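Side-chain contacts in pyridoxal phosphate homeostasis protein (PDB 3CPG), which probably binds pyridoxal 5'-phosphate and takes part in the homeostasis of this cofactor: residues A38-E41 and E46-S49; T137-D142 and E241-M246; L165-S170 and S176-A181. One frame throughout, in Å; residues are numbered along the deposited sequence.

Contact 1 of 3, residues A38-E41 and E46-S49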
ATOM      1  N   ALA A  38     -14.782  -2.344  13.537  1.00  8.28           N
ATOM      2  CA  ALA A  38     -14.740  -2.307  14.997  1.00  9.52           C
ATOM      3  C   ALA A  38     -13.645  -1.359  15.487  1.00  9.47           C
ATOM      4  O   ALA A  38     -13.822  -0.650  16.479  1.00  9.64           O
ATOM      5  CB  ALA A  38     -14.508  -3.716  15.558  1.00  8.13           C
ATOM      6  N   ALA A  39     -12.515  -1.349  14.781  1.00  8.70           N
ATOM      7  CA  ALA A  39     -11.393  -0.489  15.149  1.00  8.47           C
ATOM      8  C   ALA A  39     -11.741   0.979  14.938  1.00  8.56           C
ATOM      9  O   ALA A  39     -11.375   1.828  15.743  1.00  8.41           O
ATOM     10  CB  ALA A  39     -10.163  -0.854  14.333  1.00  8.12           C
ATOM     11  N   GLU A  40     -12.435   1.278  13.845  1.00  8.71           N
ATOM     12  CA  GLU A  40     -12.825   2.657  13.565  1.00  9.83           C
ATOM     13  C   GLU A  40     -13.773   3.139  14.661  1.00 10.65           C
ATOM     14  O   GLU A  40     -13.648   4.256  15.158  1.00 11.21           O
ATOM     15  CB  GLU A  40     -13.514   2.750  12.201  1.00  8.64           C
ATOM     16  CG  GLU A  40     -12.636   2.318  11.034  1.00 10.18           C
ATOM     17  CD  GLU A  40     -13.366   2.360   9.704  1.00 11.45           C
ATOM     18  OE1 GLU A  40     -14.510   1.860   9.640  1.00 12.52           O
ATOM     19  OE2 GLU A  40     -12.797   2.883   8.721  1.00 10.91           O
ATOM     20  N   GLU A  41     -14.716   2.281  15.033  1.00 11.78           N
ATOM     21  CA  GLU A  41     -15.694   2.592  16.074  1.00 13.22           C
ATOM     22  C   GLU A  41     -14.998   2.902  17.400  1.00 13.83           C
ATOM     23  O   GLU A  41     -15.314   3.888  18.068  1.00 13.19           O
ATOM     24  CB  GLU A  41     -16.647   1.403  16.256  1.00 13.77           C
ATOM     25  CG  GLU A  41     -17.669   1.547  17.387  1.00 16.97           C
ATOM     26  CD  GLU A  41     -18.780   2.531  17.071  1.00 17.70           C
ATOM     27  OE1 GLU A  41     -18.811   3.065  15.944  1.00 20.26           O
ATOM     28  OE2 GLU A  41     -19.633   2.768  17.953  1.00 18.43           O
ATOM     29  N   GLU A  46     -14.998   7.921  11.545  1.00 15.48           N
ATOM     30  CA  GLU A  46     -16.101   7.656  10.625  1.00 17.33           C
ATOM     31  C   GLU A  46     -15.865   6.396   9.807  1.00 17.96           C
ATOM     32  O   GLU A  46     -14.732   6.089   9.434  1.00 15.63           O
ATOM     33  CB  GLU A  46     -16.298   8.830   9.660  1.00 20.48           C
ATOM     34  CG  GLU A  46     -16.898  10.081  10.273  1.00 26.11           C
ATOM     35  CD  GLU A  46     -17.296  11.099   9.217  1.00 29.22           C
ATOM     36  OE1 GLU A  46     -16.397  11.650   8.547  1.00 32.56           O
ATOM     37  OE2 GLU A  46     -18.511  11.341   9.048  1.00 32.17           O
ATOM     38  N   ALA A  47     -16.944   5.671   9.526  1.00 18.30           N
ATOM     39  CA  ALA A  47     -16.862   4.453   8.736  1.00 18.57           C
ATOM     40  C   ALA A  47     -16.322   4.792   7.352  1.00 18.25           C
ATOM     41  O   ALA A  47     -16.698   5.806   6.761  1.00 18.98           O
ATOM     42  CB  ALA A  47     -18.240   3.815   8.618  1.00 21.09           C
ATOM     43  N   GLY A  48     -15.437   3.946   6.836  1.00 17.17           N
ATOM     44  CA  GLY A  48     -14.868   4.194   5.524  1.00 15.86           C
ATOM     45  C   GLY A  48     -13.587   5.007   5.560  1.00 15.19           C
ATOM     46  O   GLY A  48     -12.978   5.264   4.519  1.00 16.01           O
ATOM     47  N   SER A  49     -13.180   5.422   6.756  1.00 12.23           N
ATOM     48  CA  SER A  49     -11.960   6.201   6.918  1.00 12.12           C
ATOM     49  C   SER A  49     -10.732   5.359   6.595  1.00 10.35           C
ATOM     50  O   SER A  49      -9.708   5.884   6.162  1.00 11.35           O
ATOM     51  CB  SER A  49     -11.839   6.719   8.354  1.00 12.25           C
ATOM     52  OG  SER A  49     -12.859   7.656   8.648  1.00 17.67           O
TER
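The carboxylate of E40 meets the backbone of the turn E46-S49 and makes nearly all of this contact. E40 sits close to the C-terminal end of helix 19-42. The turn lies in the loop that leads on to strand 51-55. CG of E40 is anti to the carbonyl carbon (chi1 -61°), and the chain runs on extended (chi2 177°), which carries the acid group from the helix to the turn.

The polar approaches come first. OE2 of E40 lies 3.2 Å from S49 N and 3.4 Å from G48 N. Its firm partner is the next amide along, V50 N, which gives it a hydrogen bond. Three successive backbone nitrogens therefore lie around one carboxylate oxygen. Replacing E40 by an alanine would probably leave V50 N without this acceptor and open a gap between helix and turn.

The carbon contacts are few. OE1 of E40 rests 3.6 Å from A47 CA. OE2 of E40 stands 4.0 Å from S49 CB.

The turn also holds itself. It is a type II beta turn, closed by S49 N to E46 O at 3.2 Å. The hydroxyl of S49 bonds the same oxygen, with OG to E46 O at 2.6 Å. Both donors reach E46 O from one face of the carbonyl plane, and OG is tilted 29° from that plane. G48 takes the third position, where its backbone angles would press a CB against the carbonyl O of A47.

E40 is buried, while the turn residues are more exposed. A buried acid held by a backbone amide, with two more amides close by, would probably have its negative charge eased by their dipoles. The helix end thus meets the loop before strand 51-55 through one side-chain acid and the loop's main-chain amides.

Contact 2 of 3, residues T137-D142 and E241-M246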
ATOM      1  N   THR A 137       0.598   3.014  -7.730  1.00  6.42           N
ATOM      2  CA  THR A 137       1.278   3.596  -6.581  1.00  4.98           C
ATOM      3  C   THR A 137       2.402   2.702  -6.067  1.00  5.53           C
ATOM      4  O   THR A 137       2.221   1.498  -5.892  1.00  3.49           O
ATOM      5  CB  THR A 137       0.311   3.852  -5.402  1.00  5.68           C
ATOM      6  OG1 THR A 137      -0.735   4.741  -5.812  1.00  6.80           O
ATOM      7  CG2 THR A 137       1.062   4.485  -4.234  1.00  5.39           C
ATOM      8  N   ILE A 138       3.565   3.302  -5.839  1.00  4.04           N
ATOM      9  CA  ILE A 138       4.718   2.586  -5.292  1.00  4.33           C
ATOM     10  C   ILE A 138       4.854   3.060  -3.842  1.00  5.35           C
ATOM     11  O   ILE A 138       5.304   4.178  -3.580  1.00  4.45           O
ATOM     12  CB  ILE A 138       6.012   2.920  -6.070  1.00  5.20           C
ATOM     13  CG1 ILE A 138       5.885   2.443  -7.520  1.00  6.70           C
ATOM     14  CG2 ILE A 138       7.209   2.259  -5.391  1.00  4.91           C
ATOM     15  CD1 ILE A 138       7.032   2.889  -8.427  1.00  6.32           C
ATOM     16  N   GLU A 139       4.463   2.203  -2.901  1.00  3.33           N
ATOM     17  CA  GLU A 139       4.489   2.549  -1.483  1.00  3.53           C
ATOM     18  C   GLU A 139       5.839   2.469  -0.788  1.00  5.50           C
ATOM     19  O   GLU A 139       5.979   2.927   0.346  1.00  6.58           O
ATOM     20  CB  GLU A 139       3.520   1.649  -0.710  1.00  2.84           C
ATOM     21  CG  GLU A 139       2.059   1.829  -1.065  1.00  4.81           C
ATOM     22  CD  GLU A 139       1.144   1.204  -0.028  1.00  4.51           C
ATOM     23  OE1 GLU A 139       1.599   1.008   1.119  1.00  5.73           O
ATOM     24  OE2 GLU A 139      -0.031   0.926  -0.349  1.00  5.37           O
ATOM     25  N   SER A 140       6.832   1.908  -1.466  1.00  4.64           N
ATOM     26  CA  SER A 140       8.146   1.704  -0.864  1.00  5.89           C
ATOM     27  C   SER A 140       9.260   2.684  -1.223  1.00  6.47           C
ATOM     28  O   SER A 140      10.429   2.312  -1.202  1.00  6.81           O
ATOM     29  CB  SER A 140       8.616   0.291  -1.197  1.00  5.80           C
ATOM     30  OG  SER A 140       8.634   0.122  -2.606  1.00  6.92           O
ATOM     31  N   VAL A 141       8.920   3.923  -1.554  1.00  5.90           N
ATOM     32  CA  VAL A 141       9.959   4.891  -1.897  1.00  5.49           C
ATOM     33  C   VAL A 141      10.595   5.362  -0.589  1.00  7.65           C
ATOM     34  O   VAL A 141       9.985   6.105   0.183  1.00  7.61           O
ATOM     35  CB  VAL A 141       9.363   6.069  -2.682  1.00  4.79           C
ATOM     36  CG1 VAL A 141      10.471   7.003  -3.142  1.00  4.81           C
ATOM     37  CG2 VAL A 141       8.587   5.536  -3.889  1.00  6.35           C
ATOM     38  N   ASP A 142      11.831   4.929  -0.352  1.00  7.36           N
ATOM     39  CA  ASP A 142      12.531   5.245   0.887  1.00  7.94           C
ATOM     40  C   ASP A 142      13.671   6.252   0.780  1.00  7.71           C
ATOM     41  O   ASP A 142      14.402   6.462   1.749  1.00  8.08           O
ATOM     42  CB  ASP A 142      13.061   3.944   1.501  1.00 11.58           C
ATOM     43  CG  ASP A 142      14.077   3.248   0.607  1.00 15.15           C
ATOM     44  OD1 ASP A 142      13.967   3.359  -0.629  1.00 18.87           O
ATOM     45  OD2 ASP A 142      14.986   2.578   1.139  1.00 22.79           O
ATOM     46  N   GLU A 241      -2.310   9.976   2.567  1.00  6.72           N
ATOM     47  CA  GLU A 241      -2.428   8.616   3.070  1.00  6.29           C
ATOM     48  C   GLU A 241      -1.409   8.225   4.129  1.00  5.64           C
ATOM     49  O   GLU A 241      -0.293   8.748   4.179  1.00  5.16           O
ATOM     50  CB  GLU A 241      -2.323   7.608   1.919  1.00  6.74           C
ATOM     51  CG  GLU A 241      -3.244   7.879   0.743  1.00 10.47           C
ATOM     52  CD  GLU A 241      -4.659   7.360   0.942  1.00 14.08           C
ATOM     53  OE1 GLU A 241      -5.000   6.914   2.059  1.00 14.10           O
ATOM     54  OE2 GLU A 241      -5.433   7.404  -0.039  1.00 16.38           O
ATOM     55  N   LEU A 242      -1.827   7.297   4.981  1.00  4.11           N
ATOM     56  CA  LEU A 242      -0.968   6.730   6.008  1.00  3.80           C
ATOM     57  C   LEU A 242      -1.166   5.232   5.856  1.00  4.18           C
ATOM     58  O   LEU A 242      -2.164   4.676   6.313  1.00  4.53           O
ATOM     59  CB  LEU A 242      -1.386   7.182   7.407  1.00  4.53           C
ATOM     60  CG  LEU A 242      -1.023   8.628   7.760  1.00  5.25           C
ATOM     61  CD1 LEU A 242      -1.593   8.978   9.130  1.00  5.04           C
ATOM     62  CD2 LEU A 242       0.488   8.792   7.746  1.00  6.58           C
ATOM     63  N   SER A 243      -0.227   4.591   5.171  1.00  3.49           N
ATOM     64  CA  SER A 243      -0.297   3.152   4.950  1.00  3.33           C
ATOM     65  C   SER A 243       0.465   2.510   6.093  1.00  4.04           C
ATOM     66  O   SER A 243       1.694   2.477   6.091  1.00  4.77           O
ATOM     67  CB  SER A 243       0.350   2.789   3.613  1.00  4.06           C
ATOM     68  OG  SER A 243       0.278   1.395   3.364  1.00  3.91           O
HETATM   69  N   MSE A 244      -0.274   2.023   7.082  1.00  3.99           N
HETATM   70  CA  MSE A 244       0.335   1.400   8.248  1.00  5.37           C
HETATM   71  C   MSE A 244      -0.648   0.480   8.951  1.00  5.34           C
HETATM   72  O   MSE A 244      -1.852   0.746   8.981  1.00  6.69           O
HETATM   73  CB  MSE A 244       0.834   2.484   9.215  1.00  6.57           C
HETATM   74  CG  MSE A 244      -0.235   3.488   9.665  1.00  7.84           C
HETATM   75 SE   MSE A 244       0.544   5.007  10.578  1.00 12.67          SE
HETATM   76  CE  MSE A 244      -0.958   5.581  11.580  1.00  6.48           C
ATOM     77  N   GLY A 245      -0.123  -0.600   9.516  1.00  5.50           N
ATOM     78  CA  GLY A 245      -0.957  -1.566  10.201  1.00  6.00           C
ATOM     79  C   GLY A 245      -1.130  -2.793   9.327  1.00  7.49           C
ATOM     80  O   GLY A 245      -1.423  -2.682   8.137  1.00  7.12           O
HETATM   81  N   MSE A 246      -0.929  -3.965   9.913  1.00  7.68           N
HETATM   82  CA  MSE A 246      -1.075  -5.218   9.190  1.00  8.44           C
HETATM   83  C   MSE A 246      -1.877  -6.159  10.075  1.00  8.59           C
HETATM   84  O   MSE A 246      -2.548  -5.706  11.003  1.00  7.71           O
HETATM   85  CB  MSE A 246       0.302  -5.790   8.861  1.00 12.28           C
HETATM   86  CG  MSE A 246       1.131  -4.824   8.029  1.00 16.46           C
HETATM   87 SE   MSE A 246       2.772  -5.549   7.301  1.00 29.13          SE
HETATM   88  CE  MSE A 246       3.720  -5.643   8.952  1.00 21.61           C
TER
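E139 sets the end of its carboxylate against the hydroxyl of S243. S243 OG donates to E139 OE1 at 2.6 Å, a short bond. The hydroxyl comes in on the syn side of the carboxylate, 31° out of its plane. S243 CB follows at 3.3 Å from E139 OE1. Both side chains leave their backbones toward each other, and the CA atoms of E139 and S243 stand 8.0 Å apart. S243 OG is anti to its own N (chi1 -179°), which turns the hydroxyl out toward the glutamate.

Strands 137-141 and 241-243 are not neighbours in the sheet. Strands 161-166 and 196-202 lie between them, and L164 of the first touches both side chains. The bond therefore spans the interior of the TIM barrel, the fold of the alanine racemase N-terminal domain.

Each polar group has a second partner: E139 OE2 is hydrogen-bonded to H118 ND1, and S243 OG to R262 NH1 of strand 260-263, so the hydroxyl works both ways. The nearby guanidinium group would probably polarise it.

Contact 3 of 3, residues L165-S170 and S176-A181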
ATOM      1  N   LEU A 165       6.019   7.858   0.675  1.00  4.57           N
ATOM      2  CA  LEU A 165       7.357   7.910   1.245  1.00  4.86           C
ATOM      3  C   LEU A 165       7.364   6.902   2.383  1.00  4.59           C
ATOM      4  O   LEU A 165       6.590   7.015   3.338  1.00  3.60           O
ATOM      5  CB  LEU A 165       7.671   9.312   1.781  1.00  5.36           C
ATOM      6  CG  LEU A 165       8.931   9.439   2.648  1.00  4.87           C
ATOM      7  CD1 LEU A 165      10.163   8.970   1.871  1.00  4.90           C
ATOM      8  CD2 LEU A 165       9.086  10.889   3.089  1.00  7.34           C
ATOM      9  N   GLU A 166       8.228   5.901   2.259  1.00  4.61           N
ATOM     10  CA  GLU A 166       8.349   4.848   3.256  1.00  5.28           C
ATOM     11  C   GLU A 166       9.300   5.319   4.341  1.00  5.29           C
ATOM     12  O   GLU A 166      10.457   5.624   4.059  1.00  6.84           O
ATOM     13  CB  GLU A 166       8.904   3.586   2.600  1.00  6.03           C
ATOM     14  CG  GLU A 166       9.037   2.390   3.518  1.00  8.51           C
ATOM     15  CD  GLU A 166       9.750   1.242   2.834  1.00 12.14           C
ATOM     16  OE1 GLU A 166      10.965   1.364   2.575  1.00 19.48           O
ATOM     17  OE2 GLU A 166       9.093   0.226   2.545  1.00 17.97           O
ATOM     18  N   VAL A 167       8.813   5.365   5.575  1.00  4.63           N
ATOM     19  CA  VAL A 167       9.625   5.816   6.694  1.00  4.98           C
ATOM     20  C   VAL A 167       9.921   4.674   7.655  1.00  5.98           C
ATOM     21  O   VAL A 167       9.058   3.839   7.926  1.00  6.75           O
ATOM     22  CB  VAL A 167       8.910   6.942   7.478  1.00  5.09           C
ATOM     23  CG1 VAL A 167       9.809   7.450   8.599  1.00  4.40           C
ATOM     24  CG2 VAL A 167       8.540   8.076   6.539  1.00  4.70           C
ATOM     25  N   ASN A 168      11.146   4.647   8.167  1.00  5.19           N
ATOM     26  CA  ASN A 168      11.557   3.614   9.111  1.00  6.11           C
ATOM     27  C   ASN A 168      11.115   4.052  10.503  1.00  7.16           C
ATOM     28  O   ASN A 168      11.664   5.001  11.061  1.00  7.62           O
ATOM     29  CB  ASN A 168      13.080   3.450   9.076  1.00  8.47           C
ATOM     30  CG  ASN A 168      13.584   2.398  10.052  1.00  8.83           C
ATOM     31  OD1 ASN A 168      12.820   1.830  10.833  1.00  9.11           O
ATOM     32  ND2 ASN A 168      14.887   2.140  10.015  1.00 11.75           N
ATOM     33  N   GLU A 169      10.115   3.367  11.051  1.00  6.29           N
ATOM     34  CA  GLU A 169       9.598   3.683  12.383  1.00  8.12           C
ATOM     35  C   GLU A 169       9.903   2.544  13.356  1.00 10.21           C
ATOM     36  O   GLU A 169       9.307   2.460  14.431  1.00 12.30           O
ATOM     37  CB  GLU A 169       8.079   3.891  12.321  1.00  7.70           C
ATOM     38  CG  GLU A 169       7.629   4.981  11.356  1.00  7.15           C
ATOM     39  CD  GLU A 169       7.823   6.381  11.916  1.00  7.76           C
ATOM     40  OE1 GLU A 169       8.483   6.517  12.968  1.00  8.33           O
ATOM     41  OE2 GLU A 169       7.315   7.346  11.298  1.00  7.85           O
ATOM     42  N   SER A 170      10.837   1.677  12.979  1.00 11.20           N
ATOM     43  CA  SER A 170      11.186   0.522  13.805  1.00 13.07           C
ATOM     44  C   SER A 170      12.138   0.821  14.954  1.00 15.00           C
ATOM     45  O   SER A 170      12.193   0.068  15.928  1.00 14.97           O
ATOM     46  CB  SER A 170      11.811  -0.572  12.942  1.00 11.76           C
ATOM     47  OG  SER A 170      13.128  -0.213  12.555  1.00 14.18           O
ATOM     48  N   SER A 176      14.186  -1.122   6.625  1.00 14.91           N
ATOM     49  CA  SER A 176      13.896  -0.331   5.430  1.00 13.23           C
ATOM     50  C   SER A 176      13.200   0.971   5.807  1.00 10.45           C
ATOM     51  O   SER A 176      12.716   1.120   6.928  1.00 10.86           O
ATOM     52  CB  SER A 176      12.999  -1.120   4.470  1.00 14.30           C
ATOM     53  OG  SER A 176      13.656  -2.280   3.990  1.00 20.33           O
ATOM     54  N   GLY A 177      13.149   1.909   4.864  1.00  9.01           N
ATOM     55  CA  GLY A 177      12.500   3.182   5.128  1.00  6.71           C
ATOM     56  C   GLY A 177      13.503   4.289   5.393  1.00  7.37           C
ATOM     57  O   GLY A 177      14.640   4.017   5.780  1.00  7.10           O
ATOM     58  N   CYS A 178      13.092   5.537   5.193  1.00  5.81           N
ATOM     59  CA  CYS A 178      13.999   6.659   5.420  1.00  6.64           C
ATOM     60  C   CYS A 178      14.157   7.000   6.904  1.00  6.66           C
ATOM     61  O   CYS A 178      13.359   6.580   7.746  1.00  5.87           O
ATOM     62  CB  CYS A 178      13.513   7.904   4.667  1.00  5.31           C
ATOM     63  SG  CYS A 178      12.082   8.735   5.409  1.00  6.29           S
ATOM     64  N   ASP A 179      15.207   7.755   7.214  1.00  7.32           N
ATOM     65  CA  ASP A 179      15.469   8.190   8.583  1.00  9.14           C
ATOM     66  C   ASP A 179      14.244   9.004   8.975  1.00  7.56           C
ATOM     67  O   ASP A 179      13.872   9.943   8.270  1.00  7.93           O
ATOM     68  CB  ASP A 179      16.714   9.085   8.620  1.00 12.44           C
ATOM     69  CG  ASP A 179      17.076   9.533  10.027  1.00 15.97           C
ATOM     70  OD1 ASP A 179      16.192  10.036  10.750  1.00 17.15           O
ATOM     71  OD2 ASP A 179      18.258   9.390  10.404  1.00 21.35           O
ATOM     72  N   PRO A 180      13.592   8.657  10.095  1.00  8.04           N
ATOM     73  CA  PRO A 180      12.404   9.408  10.509  1.00  8.66           C
ATOM     74  C   PRO A 180      12.577  10.923  10.623  1.00 10.62           C
ATOM     75  O   PRO A 180      11.662  11.674  10.294  1.00 11.71           O
ATOM     76  CB  PRO A 180      12.010   8.738  11.836  1.00  8.13           C
ATOM     77  CG  PRO A 180      13.291   8.114  12.317  1.00  8.27           C
ATOM     78  CD  PRO A 180      13.886   7.574  11.049  1.00  7.46           C
ATOM     79  N   ALA A 181      13.749  11.376  11.064  1.00 10.52           N
ATOM     80  CA  ALA A 181      13.992  12.809  11.215  1.00 11.10           C
ATOM     81  C   ALA A 181      14.101  13.536   9.877  1.00 12.20           C
ATOM     82  O   ALA A 181      13.827  14.735   9.792  1.00 12.93           O
ATOM     83  CB  ALA A 181      15.258  13.043  12.047  1.00 11.33           C
TER
HETATM   84  O   HOH W   1      16.499   3.779   7.964  1.00 19.29           O
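OD1 of N168, whose side chain packs on S176, is gripped twice within its own loop. S170 OG reaches N168 OD1 at 2.7 Å, in the carbonyl plane and on a lone pair. S170 N comes to N168 OD1 at 2.9 Å, tilted 20° from that plane, and closes an Asx turn. ND2 is bonded to E172 O and, through a water, linked to G177 O. With CG of N168 anti to the backbone N (chi1 179°), the amide extends past S176 O, and N168 CB presses on that oxygen at 3.2 Å.

The backbones meet in a single bridge of parallel type, V167 with C178. C178 N donates to E166 O at 2.9 Å, and N168 N donates to C178 O at 3.0 Å. G177 fits where a CB would clash with N168 N.

Apolar groups close the contact. C178 SG lies 3.8 Å from V167 CG2 and 4.0 Å from L165 CD1, and C178 also touches I186 of helix 183-191. P180 lays its ring beside the backbone, with CD 3.4 Å from N168 O.

The loop after strand 161-166 thus folds back on the strand's end. The buried amide of N168 has partners on both OD1 and ND2, which probably fixes its rotation.

Contacts 2 and 3 touch, with centres 11 Å apart. Their strands 137-141 and 161-166 are sheet neighbours, probably joined here by E166 N to V141 O at 2.7 Å. D142 CB also packs on E166 OE1 at 3.5 Å. Contact 3 falls, along the chain, between the two segments of contact 2. Contact 1 comes earlier in the sequence and stands apart on the surface. Its nearest atoms are about 6 Å from contact 2 and about 17 Å from contact 3. The side chain of E166 in contact 3 is about 12 Å from that of K57, the predicted pyridoxal phosphate lysine, which carries no cofactor here.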